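Local atomic coordinates of similarities with probable monooxygenase (Photorhabdus luminescens, PDB entry 4HB9), a protein that probably acts as an FAD-dependent monooxygenase, a flavoprotein of the aromatic ring hydroxylase type with flavin-adenine dinucleotide bound in the crystal. Residues G13-H18 against R336-L341; S184-R189 against D269-R274; S216-F221 against I276-S281; E265-L270 against E292-L297. All blocks are in the same frame, centred on the assembly; numbering follows the deposited sequence. Where two conformers were deposited one is given.

Contact 1: G13-H18 against R336-L341; sequences GTCLAH and RDALLL. With EDO (1,2-ethanediol), chain E; EDO (1,2-ethanediol), chain G.
Ala338 O accepts from Thr342 OG1 and has a methyl of the facing helix beside it, Leu16 CD1 at 3.6 Å. The residue's small side chain is what Leu16 and Cys15 of helix 11-22 rest on. The methyl of Ala338 points at the other helix and meets its backbone directly, with Ala338 CB 3.5 Å from Leu16 N. It also lies against the beta carbon of Cys15, Ala338 CB to Cys15 CB being 3.8 Å. Nothing bulkier stands between the backbones here, and the two helical segments come within 8.3 Å, their axes running nearly the same way at 25°. About a turn beyond Ala338, Leu341 takes over as the partner of Leu16. Leu16 has CG anti to its backbone N (chi1 -180°), which carries both methyls toward helix 330-349, and Leu16 CD2 touches Leu341 CD2 at 4.0 Å, the two side chains crossing at a slant. Next to Ala338, Asp337 is anchored by bonds to Tyr369, His321 and Gly317 N. On the flanks, two ethanediols, probably from the crystallisation liquor, take polar atoms. His18 ND1 shares a 2.6 Å bond with O1 of one of them, and Arg336 NH1 donates to O2 of the other over 2.9 Å, nearly straight at 165°, in the guanidinium plane. Gly13 fits the last glycine of a GxGxxG pattern, and the neighbouring Ile11 and Gly12 bind FAD, consistent with helix 11-22 being the dinucleotide-binding helix of a Rossmann-type fold, backed here by helix 330-349.

Contact 2: S184-R189 against D269-R274; sequences SMIIGR and DLVQSR
Within 184-189, Ile186 alone reaches Leu270 and Val271, in a plain case of a helix laid on a beta-sheet: helix 264-274 lies against a face of the mixed sheet in which strand 179-191 is an inner member. With CG1 anti to the carbonyl carbon (chi1 -60°) and the chain then extended, Ile186 pushes its delta methyl outward to the helix. Ile186 CD1 reaches Val271 CG2 at 3.8 Å. The same valine methyl also leans on the other branch of the isoleucine, Val271 CG2 to Ile186 CG2 being 3.9 Å, so a single methyl nestles against both arms as the two side chains run past each other in opposite directions. Leu270 comes in across the isoleucine at about a right angle, and its contact is one methyl on another, Leu270 CD2 on Ile186 CD1 at 3.9 Å. The next strand residue, Ile187, points away from the helix, and its side chain touches Val245, Val247 and Trp225. Behind the apolar layer, Leu270 O accepts twice, from Arg274 N and from Ser273 OG, the latter at 2.6 Å. Arg274 NH1 bonds Ser254 O, and Leu270 CD2 sits over the centre of the Arg274 guanidinium, 4.1 Å above its plane.

Contact 3: S216-F221 against I276-S281; sequences SPDWLF and ISWDPS
Ser216 begins the approach to Trp278, at an inverse gamma turn centred on Pro217 that leads into strand 218-228 of the mixed sheet; the indole, from the loop before helix 280-287, presents its edge to this strand. Ser216 OG lies 4.1 Å from Trp278 CZ2, close to the plane of the ring. The same hydroxyl donates to Asp218 OD1 over 2.6 Å, on the syn side of the carboxylate, bridging the turn from its first residue to its third. Asp218 follows, its OD1 3.9 Å from Trp278 CZ2 and in the plane of the indole, although the carboxylate as a whole is turned 78° against the ring. The other oxygen, OD2, bonds Tyr248 OH, so both ends of the carboxylate are tied down. Trp219 points away, and its ring meets that of His387 edge-to-face. Leu220 comes round to the indole again: Leu220 CB touches Trp278 CZ3 at 3.9 Å, also in the ring plane. Thus one six-membered edge of the tryptophan meets a polar pair at CZ2 and an aliphatic carbon at CZ3. Ile212 and Pro214 also touch the Trp278 side chain. A single water closes the polar side, accepting from Trp278 NE1 at 2.9 Å and donating to Ser216 OG at 2.7 Å.

Contact 4: E265-L270 against E292-L297; sequences EALCDL and ENISPL
Leu267 stands between Ile294 and Pro296 and carries most of this contact, all of it apolar. Its CG is anti to the carbonyl carbon (chi1 -67°), which sets the two methyls along the CB-CG-CD side of the proline ring, displaced outward past its rim. Leu267 CD1 meets Pro296 CD at 3.8 Å, with CG close by, and Leu267 CD2 lies 4.1 Å from Pro296 CB, the leucine and proline crossing at about a right angle. Closer to the helix backbone, Leu267 CB rests on the gamma methyl of the isoleucine, 4.0 Å from Ile294 CG2. That methyl is touched again by the leucine fork, with Ile294 CG2 to Leu267 CD1 likewise 4.0 Å.

Around this core, Ile259 and Phe262 pack on Leu267, and Ile186 packs on Ile294. The alternation of the chain does the positioning: Ile294 and Pro296 point to the helix while Ser295 between them points away. Ser295 and Leu297 bond through their backbones to Ile187 and Met185, whereas Pro296, which has no N-H, lies between these paired residues. Ahead of the strand, Asp290 steadies the loop by bonding Glu292 N and Asn293 ND2, and its carboxylate also makes a salt bridge with Arg189. Strand 295-301 is the outermost strand on this side of the mixed sheet, antiparallel to strand 179-191, and helix 264-274 lies over the two neighbours together.

Contacts 2 and 4 share helix 264-274 and lie with centres about 6 Å apart: Leu270 and Val271 meet strand 179-191 while Leu267 meets strand 295-301. The two strands are hydrogen-bonded neighbours, Met185 N to Leu297 O being 2.8 Å. Contact 3, about 10 Å from contact 2 between centres, ties the chain following that helix to strand 218-228 of the same sheet. Contact 1 belongs to the Rossmann-type part, its centre about 35 Å from that of contact 2, and its loop encloses the other three. FAD lies between these regions: about 8 Å from the side chain of Cys15, 10 Å from Pro296 and 12 Å from Ile186.

Contact 1: G13-H18 against R336-L341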
# COMPACT_ATOMS: atom_id res chain seq x y z
N GLY A 13 6.22 7.50 5.24
CA GLY A 13 6.65 8.53 6.18
C GLY A 13 7.67 8.03 7.18
O GLY A 13 8.65 8.72 7.49
N THR A 14 7.46 6.83 7.69
CA THR A 14 8.41 6.23 8.61
C THR A 14 9.72 5.90 7.91
O THR A 14 10.79 6.20 8.45
CB THR A 14 7.83 4.98 9.31
OG1 THR A 14 7.41 4.02 8.35
CG2 THR A 14 6.66 5.34 10.19
N CYS A 15 9.65 5.33 6.71
CA CYS A 15 10.87 5.03 5.98
C CYS A 15 11.64 6.32 5.75
O CYS A 15 12.86 6.36 5.96
CB CYS A 15 10.61 4.33 4.64
SG CYS A 15 12.09 3.64 3.87
N LEU A 16 10.94 7.37 5.31
CA LEU A 16 11.57 8.67 5.10
C LEU A 16 12.26 9.19 6.36
O LEU A 16 13.37 9.67 6.28
CB LEU A 16 10.55 9.71 4.61
CG LEU A 16 11.09 11.12 4.35
CD1 LEU A 16 12.17 11.14 3.28
CD2 LEU A 16 9.94 12.06 3.95
N ALA A 17 11.59 9.11 7.50
CA ALA A 17 12.16 9.66 8.72
C ALA A 17 13.43 8.91 9.11
O ALA A 17 14.42 9.53 9.48
CB ALA A 17 11.15 9.68 9.85
N HIS A 18 13.46 7.59 8.94
CA HIS A 18 14.68 6.82 9.13
C HIS A 18 15.81 7.29 8.25
O HIS A 18 16.96 7.47 8.70
CB HIS A 18 14.44 5.33 8.88
CG HIS A 18 13.75 4.65 10.01
ND1 HIS A 18 14.31 4.57 11.27
CD2 HIS A 18 12.56 4.03 10.08
CE1 HIS A 18 13.48 3.93 12.06
NE2 HIS A 18 12.42 3.58 11.37
N ARG A 336 10.10 3.46 -2.27
CA ARG A 336 10.93 4.01 -3.32
C ARG A 336 11.02 5.54 -3.24
O ARG A 336 12.11 6.10 -3.39
CB ARG A 336 10.35 3.60 -4.67
CG ARG A 336 11.26 3.85 -5.84
CD ARG A 336 10.62 3.25 -7.08
NE ARG A 336 11.42 3.49 -8.27
CZ ARG A 336 11.11 3.05 -9.49
NH1 ARG A 336 10.01 2.34 -9.69
NH2 ARG A 336 11.90 3.31 -10.51
N ASP A 337 9.87 6.19 -3.08
CA ASP A 337 9.80 7.65 -2.89
C ASP A 337 10.64 8.09 -1.67
O ASP A 337 11.38 9.07 -1.74
CB ASP A 337 8.39 8.14 -2.62
CG ASP A 337 7.44 8.02 -3.82
OD1 ASP A 337 7.84 7.74 -4.98
OD2 ASP A 337 6.23 8.20 -3.57
N ALA A 338 10.51 7.36 -0.58
CA ALA A 338 11.19 7.72 0.68
C ALA A 338 12.71 7.68 0.54
O ALA A 338 13.42 8.59 0.99
CB ALA A 338 10.72 6.82 1.82
N LEU A 339 13.21 6.65 -0.14
CA LEU A 339 14.63 6.55 -0.41
C LEU A 339 15.09 7.71 -1.31
O LEU A 339 16.10 8.36 -1.07
CB LEU A 339 14.95 5.22 -1.08
CG LEU A 339 16.41 5.05 -1.47
CD1 LEU A 339 17.31 5.15 -0.27
CD2 LEU A 339 16.65 3.73 -2.18
N LEU A 340 14.34 7.93 -2.37
CA LEU A 340 14.67 9.02 -3.29
C LEU A 340 14.67 10.40 -2.63
O LEU A 340 15.62 11.17 -2.79
CB LEU A 340 13.71 8.99 -4.47
CG LEU A 340 14.05 10.01 -5.56
CD1 LEU A 340 15.47 9.78 -6.08
CD2 LEU A 340 12.99 9.88 -6.64
N LEU A 341 13.62 10.72 -1.89
CA LEU A 341 13.53 12.00 -1.21
C LEU A 341 14.60 12.16 -0.12
O LEU A 341 15.15 13.23 0.05
CB LEU A 341 12.14 12.22 -0.64
CG LEU A 341 11.86 13.61 -0.04
CD1 LEU A 341 12.23 14.75 -1.00
CD2 LEU A 341 10.41 13.70 0.36
C1 EDO E . 17.34 6.19 12.43
O1 EDO E . 15.97 6.00 12.63
C2 EDO E . 17.69 5.73 11.04
O2 EDO E . 18.51 6.67 10.47
C1 EDO G . 6.97 -0.81 -7.51
O1 EDO G . 7.58 -1.61 -8.53
C2 EDO G . 8.01 0.14 -6.95
O2 EDO G . 8.08 1.32 -7.74

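Contact 2: S184-R189 against D269-R274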
# COMPACT_ATOMS: atom_id res chain seq x y z
N SER A 184 -14.07 -3.10 -10.31
CA SER A 184 -14.17 -3.25 -8.85
C SER A 184 -13.64 -4.61 -8.44
O SER A 184 -13.44 -5.49 -9.28
CB SER A 184 -15.60 -3.11 -8.41
OG SER A 184 -16.07 -1.82 -8.73
N MSE A 185 -13.35 -4.78 -7.16
CA MSE A 185 -12.82 -6.07 -6.70
C MSE A 185 -13.37 -6.41 -5.34
O MSE A 185 -13.84 -5.53 -4.60
CB MSE A 185 -11.29 -6.05 -6.69
CG MSE A 185 -10.65 -5.09 -5.72
SE MSE A 185 -8.65 -5.15 -5.85
CE MSE A 185 -8.31 -5.43 -7.73
N ILE A 186 -13.34 -7.70 -5.05
CA ILE A 186 -13.70 -8.23 -3.74
C ILE A 186 -12.52 -9.10 -3.32
O ILE A 186 -12.11 -10.00 -4.07
CB ILE A 186 -15.02 -9.03 -3.80
CG1 ILE A 186 -16.17 -8.16 -4.29
CG2 ILE A 186 -15.37 -9.63 -2.45
CD1 ILE A 186 -17.47 -8.91 -4.51
N ILE A 187 -11.97 -8.82 -2.14
CA ILE A 187 -10.75 -9.45 -1.64
C ILE A 187 -11.09 -10.20 -0.35
O ILE A 187 -11.70 -9.64 0.56
CB ILE A 187 -9.68 -8.40 -1.30
CG1 ILE A 187 -9.41 -7.49 -2.52
CG2 ILE A 187 -8.38 -9.06 -0.83
CD1 ILE A 187 -8.42 -6.36 -2.26
N GLY A 188 -10.72 -11.48 -0.29
CA GLY A 188 -10.87 -12.26 0.94
C GLY A 188 -9.61 -13.01 1.29
O GLY A 188 -8.71 -13.15 0.46
N ARG A 189 -9.53 -13.49 2.53
CA ARG A 189 -8.42 -14.29 2.97
C ARG A 189 -8.94 -15.53 3.65
O ARG A 189 -9.98 -15.50 4.30
CB ARG A 189 -7.52 -13.51 3.93
CG ARG A 189 -8.18 -13.14 5.26
CD ARG A 189 -7.28 -12.35 6.20
NE ARG A 189 -7.70 -12.59 7.59
CZ ARG A 189 -6.94 -12.40 8.68
NH1 ARG A 189 -5.73 -11.88 8.59
NH2 ARG A 189 -7.41 -12.73 9.89
N ASP A 269 -21.39 -14.82 -0.72
CA ASP A 269 -22.46 -15.33 -1.57
C ASP A 269 -22.35 -14.78 -2.98
O ASP A 269 -22.51 -15.50 -3.95
CB ASP A 269 -23.82 -14.93 -0.99
CG ASP A 269 -24.23 -15.80 0.19
OD1 ASP A 269 -23.60 -16.88 0.36
OD2 ASP A 269 -25.16 -15.40 0.95
N LEU A 270 -22.09 -13.50 -3.10
CA LEU A 270 -22.01 -12.91 -4.42
C LEU A 270 -20.87 -13.51 -5.26
O LEU A 270 -21.07 -13.80 -6.44
CB LEU A 270 -21.88 -11.42 -4.32
CG LEU A 270 -22.00 -10.81 -5.71
CD1 LEU A 270 -22.93 -9.61 -5.67
CD2 LEU A 270 -20.63 -10.49 -6.22
N VAL A 271 -19.69 -13.69 -4.68
CA VAL A 271 -18.57 -14.21 -5.44
C VAL A 271 -18.87 -15.67 -5.84
O VAL A 271 -18.63 -16.08 -7.01
CB VAL A 271 -17.26 -14.10 -4.66
CG1 VAL A 271 -16.13 -14.82 -5.37
CG2 VAL A 271 -16.91 -12.63 -4.46
N GLN A 272 -19.43 -16.45 -4.91
CA GLN A 272 -19.82 -17.81 -5.27
C GLN A 272 -20.84 -17.82 -6.41
O GLN A 272 -20.76 -18.67 -7.29
CB GLN A 272 -20.38 -18.59 -4.07
CG GLN A 272 -19.34 -18.90 -3.02
CD GLN A 272 -19.93 -19.65 -1.84
OE1 GLN A 272 -20.35 -20.79 -1.96
NE2 GLN A 272 -19.95 -19.01 -0.69
N SER A 273 -21.80 -16.90 -6.38
CA SER A 273 -22.77 -16.79 -7.50
C SER A 273 -22.09 -16.49 -8.83
O SER A 273 -22.52 -17.01 -9.87
CB SER A 273 -23.85 -15.75 -7.23
OG SER A 273 -23.38 -14.42 -7.45
N ARG A 274 -21.02 -15.70 -8.80
CA ARG A 274 -20.27 -15.41 -10.02
C ARG A 274 -19.46 -16.61 -10.52
O ARG A 274 -19.10 -16.67 -11.69
CB ARG A 274 -19.35 -14.21 -9.80
CG ARG A 274 -20.10 -12.92 -9.49
CD ARG A 274 -20.92 -12.44 -10.68
NE ARG A 274 -21.48 -11.10 -10.49
CZ ARG A 274 -22.61 -10.83 -9.86
NH1 ARG A 274 -23.02 -9.57 -9.76
NH2 ARG A 274 -23.34 -11.80 -9.30

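Contact 3: S216-F221 against I276-S281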
# COMPACT_ATOMS: atom_id res chain seq x y z
N SER A 216 -16.41 -15.52 -18.75
CA SER A 216 -17.07 -14.30 -18.36
C SER A 216 -16.07 -13.15 -18.23
O SER A 216 -14.88 -13.37 -18.13
CB SER A 216 -17.77 -14.52 -17.04
OG SER A 216 -16.94 -15.25 -16.16
N PRO A 217 -16.55 -11.90 -18.26
CA PRO A 217 -15.65 -10.76 -18.24
C PRO A 217 -15.18 -10.41 -16.82
O PRO A 217 -15.44 -9.32 -16.31
CB PRO A 217 -16.50 -9.64 -18.84
CG PRO A 217 -17.90 -9.98 -18.43
CD PRO A 217 -17.95 -11.49 -18.50
N ASP A 218 -14.51 -11.34 -16.19
CA ASP A 218 -14.06 -11.16 -14.81
C ASP A 218 -12.88 -12.06 -14.56
O ASP A 218 -12.37 -12.71 -15.49
CB ASP A 218 -15.24 -11.35 -13.83
CG ASP A 218 -16.03 -12.65 -14.06
OD1 ASP A 218 -15.58 -13.56 -14.76
OD2 ASP A 218 -17.13 -12.74 -13.49
N TRP A 219 -12.37 -12.07 -13.33
CA TRP A 219 -11.07 -12.68 -13.09
C TRP A 219 -10.97 -13.08 -11.63
O TRP A 219 -11.56 -12.41 -10.79
CB TRP A 219 -10.01 -11.62 -13.39
CG TRP A 219 -8.61 -12.08 -13.52
CD1 TRP A 219 -7.73 -12.34 -12.52
CD2 TRP A 219 -7.89 -12.24 -14.74
NE1 TRP A 219 -6.51 -12.69 -13.04
CE2 TRP A 219 -6.58 -12.63 -14.40
CE3 TRP A 219 -8.23 -12.09 -16.08
CZ2 TRP A 219 -5.61 -12.87 -15.37
CZ3 TRP A 219 -7.26 -12.32 -17.03
CH2 TRP A 219 -5.97 -12.70 -16.68
N LEU A 220 -10.18 -14.10 -11.33
CA LEU A 220 -9.87 -14.45 -9.92
C LEU A 220 -8.38 -14.64 -9.76
O LEU A 220 -7.75 -15.48 -10.45
CB LEU A 220 -10.60 -15.69 -9.45
CG LEU A 220 -10.50 -15.99 -7.95
CD1 LEU A 220 -11.38 -15.05 -7.10
CD2 LEU A 220 -10.94 -17.41 -7.68
N PHE A 221 -7.80 -13.82 -8.88
CA PHE A 221 -6.37 -13.86 -8.61
C PHE A 221 -6.19 -14.54 -7.25
O PHE A 221 -6.95 -14.25 -6.32
CB PHE A 221 -5.78 -12.44 -8.64
CG PHE A 221 -4.32 -12.41 -8.29
CD1 PHE A 221 -3.39 -12.98 -9.15
CD2 PHE A 221 -3.88 -11.87 -7.09
CE1 PHE A 221 -2.04 -13.00 -8.82
CE2 PHE A 221 -2.53 -11.88 -6.76
CZ PHE A 221 -1.61 -12.43 -7.63
N ILE A 276 -20.46 -19.89 -10.52
CA ILE A 276 -21.27 -21.09 -10.76
C ILE A 276 -20.62 -21.77 -11.97
O ILE A 276 -20.35 -21.15 -13.00
CB ILE A 276 -22.75 -20.77 -11.04
CG1 ILE A 276 -23.40 -20.11 -9.82
CG2 ILE A 276 -23.51 -22.07 -11.35
CD1 ILE A 276 -24.68 -19.36 -10.13
N SER A 277 -20.31 -23.04 -11.79
CA SER A 277 -19.68 -23.90 -12.81
C SER A 277 -18.17 -23.91 -12.71
O SER A 277 -17.53 -24.80 -13.27
CB SER A 277 -20.15 -23.59 -14.25
OG SER A 277 -19.38 -22.56 -14.86
N TRP A 278 -17.57 -22.98 -11.98
CA TRP A 278 -16.11 -22.99 -11.87
C TRP A 278 -15.70 -24.14 -10.95
O TRP A 278 -16.51 -24.67 -10.17
CB TRP A 278 -15.54 -21.68 -11.28
CG TRP A 278 -15.83 -20.43 -12.02
CD1 TRP A 278 -16.81 -20.21 -12.94
CD2 TRP A 278 -15.14 -19.19 -11.85
NE1 TRP A 278 -16.76 -18.89 -13.37
CE2 TRP A 278 -15.75 -18.25 -12.69
CE3 TRP A 278 -14.06 -18.78 -11.06
CZ2 TRP A 278 -15.31 -16.92 -12.79
CZ3 TRP A 278 -13.63 -17.47 -11.14
CH2 TRP A 278 -14.25 -16.56 -12.00
N ASP A 279 -14.43 -24.46 -10.99
CA ASP A 279 -13.91 -25.59 -10.26
C ASP A 279 -14.21 -25.55 -8.76
O ASP A 279 -14.07 -24.50 -8.12
CB ASP A 279 -12.42 -25.71 -10.46
CG ASP A 279 -11.90 -27.07 -10.03
OD1 ASP A 279 -12.05 -28.03 -10.84
OD2 ASP A 279 -11.37 -27.16 -8.91
N PRO A 280 -14.61 -26.70 -8.20
CA PRO A 280 -14.97 -26.75 -6.78
C PRO A 280 -13.91 -26.23 -5.81
O PRO A 280 -14.26 -25.73 -4.76
CB PRO A 280 -15.21 -28.25 -6.55
CG PRO A 280 -15.72 -28.75 -7.86
CD PRO A 280 -14.96 -27.95 -8.90
N SER A 281 -12.62 -26.37 -6.13
CA SER A 281 -11.54 -25.89 -5.25
C SER A 281 -11.63 -24.38 -5.01
O SER A 281 -11.35 -23.87 -3.92
CB SER A 281 -10.18 -26.26 -5.85
OG SER A 281 -9.99 -25.67 -7.15
O HOH W 1 -18.28 -17.49 -15.37

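Contact 4: E265-L270 against E292-L297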
# COMPACT_ATOMS: atom_id res chain seq x y z
N GLU A 265 -21.01 -11.78 4.57
CA GLU A 265 -21.70 -12.98 4.15
C GLU A 265 -22.31 -12.81 2.74
O GLU A 265 -22.28 -13.72 1.90
CB GLU A 265 -22.76 -13.32 5.21
CG GLU A 265 -22.18 -13.75 6.57
CD GLU A 265 -21.63 -12.63 7.49
OE1 GLU A 265 -20.85 -12.99 8.41
OE2 GLU A 265 -21.95 -11.42 7.33
N ALA A 266 -22.85 -11.63 2.48
CA ALA A 266 -23.43 -11.31 1.17
C ALA A 266 -22.34 -11.20 0.08
O ALA A 266 -22.57 -11.61 -1.06
CB ALA A 266 -24.22 -10.03 1.25
N LEU A 267 -21.18 -10.66 0.45
CA LEU A 267 -20.04 -10.58 -0.45
C LEU A 267 -19.58 -11.98 -0.83
O LEU A 267 -19.34 -12.25 -1.99
CB LEU A 267 -18.89 -9.75 0.14
CG LEU A 267 -19.17 -8.26 0.31
CD1 LEU A 267 -18.14 -7.58 1.17
CD2 LEU A 267 -19.27 -7.59 -1.08
N CYS A 268 -19.48 -12.87 0.16
CA CYS A 268 -19.11 -14.26 -0.08
C CYS A 268 -20.11 -14.93 -1.04
O CYS A 268 -19.71 -15.54 -2.02
CB CYS A 268 -19.06 -15.00 1.26
SG CYS A 268 -18.07 -16.51 1.27
N ASP A 269 -21.39 -14.82 -0.72
CA ASP A 269 -22.46 -15.33 -1.57
C ASP A 269 -22.35 -14.78 -2.98
O ASP A 269 -22.51 -15.50 -3.95
CB ASP A 269 -23.82 -14.93 -0.99
CG ASP A 269 -24.23 -15.80 0.19
OD1 ASP A 269 -23.60 -16.88 0.36
OD2 ASP A 269 -25.16 -15.40 0.95
N LEU A 270 -22.09 -13.50 -3.10
CA LEU A 270 -22.01 -12.91 -4.42
C LEU A 270 -20.87 -13.51 -5.26
O LEU A 270 -21.07 -13.80 -6.44
CB LEU A 270 -21.88 -11.42 -4.32
CG LEU A 270 -22.00 -10.81 -5.71
CD1 LEU A 270 -22.93 -9.61 -5.67
CD2 LEU A 270 -20.63 -10.49 -6.22
N GLU A 292 -14.59 -11.87 8.95
CA GLU A 292 -14.23 -10.54 9.45
C GLU A 292 -13.32 -9.71 8.53
O GLU A 292 -13.07 -8.52 8.80
CB GLU A 292 -13.50 -10.67 10.79
CG GLU A 292 -14.30 -10.25 12.00
CD GLU A 292 -13.37 -9.85 13.12
OE1 GLU A 292 -12.50 -10.67 13.48
OE2 GLU A 292 -13.49 -8.70 13.61
N ASN A 293 -12.79 -10.32 7.48
CA ASN A 293 -11.83 -9.65 6.60
C ASN A 293 -12.17 -9.87 5.11
O ASN A 293 -11.36 -10.43 4.38
CB ASN A 293 -10.39 -10.13 6.89
CG ASN A 293 -9.83 -9.62 8.22
OD1 ASN A 293 -9.16 -8.58 8.26
ND2 ASN A 293 -10.09 -10.34 9.31
N ILE A 294 -13.36 -9.47 4.68
CA ILE A 294 -13.68 -9.47 3.23
C ILE A 294 -13.95 -8.05 2.80
O ILE A 294 -14.80 -7.38 3.37
CB ILE A 294 -14.90 -10.33 2.86
CG1 ILE A 294 -14.65 -11.78 3.27
CG2 ILE A 294 -15.16 -10.30 1.34
CD1 ILE A 294 -15.90 -12.62 3.24
N SER A 295 -13.23 -7.58 1.78
CA SER A 295 -13.27 -6.16 1.44
C SER A 295 -13.67 -5.93 -0.02
O SER A 295 -12.98 -6.40 -0.94
CB SER A 295 -11.92 -5.51 1.68
OG SER A 295 -11.41 -5.85 2.95
N PRO A 296 -14.75 -5.17 -0.24
CA PRO A 296 -15.07 -4.70 -1.58
C PRO A 296 -14.42 -3.35 -1.85
O PRO A 296 -14.39 -2.49 -0.96
CB PRO A 296 -16.59 -4.55 -1.52
CG PRO A 296 -16.85 -4.17 -0.10
CD PRO A 296 -15.74 -4.72 0.75
N LEU A 297 -13.96 -3.13 -3.08
CA LEU A 297 -13.25 -1.91 -3.45
C LEU A 297 -13.57 -1.51 -4.88
O LEU A 297 -13.53 -2.34 -5.78
CB LEU A 297 -11.73 -2.11 -3.39
CG LEU A 297 -11.02 -2.38 -2.08
CD1 LEU A 297 -9.53 -2.53 -2.38
CD2 LEU A 297 -11.25 -1.23 -1.09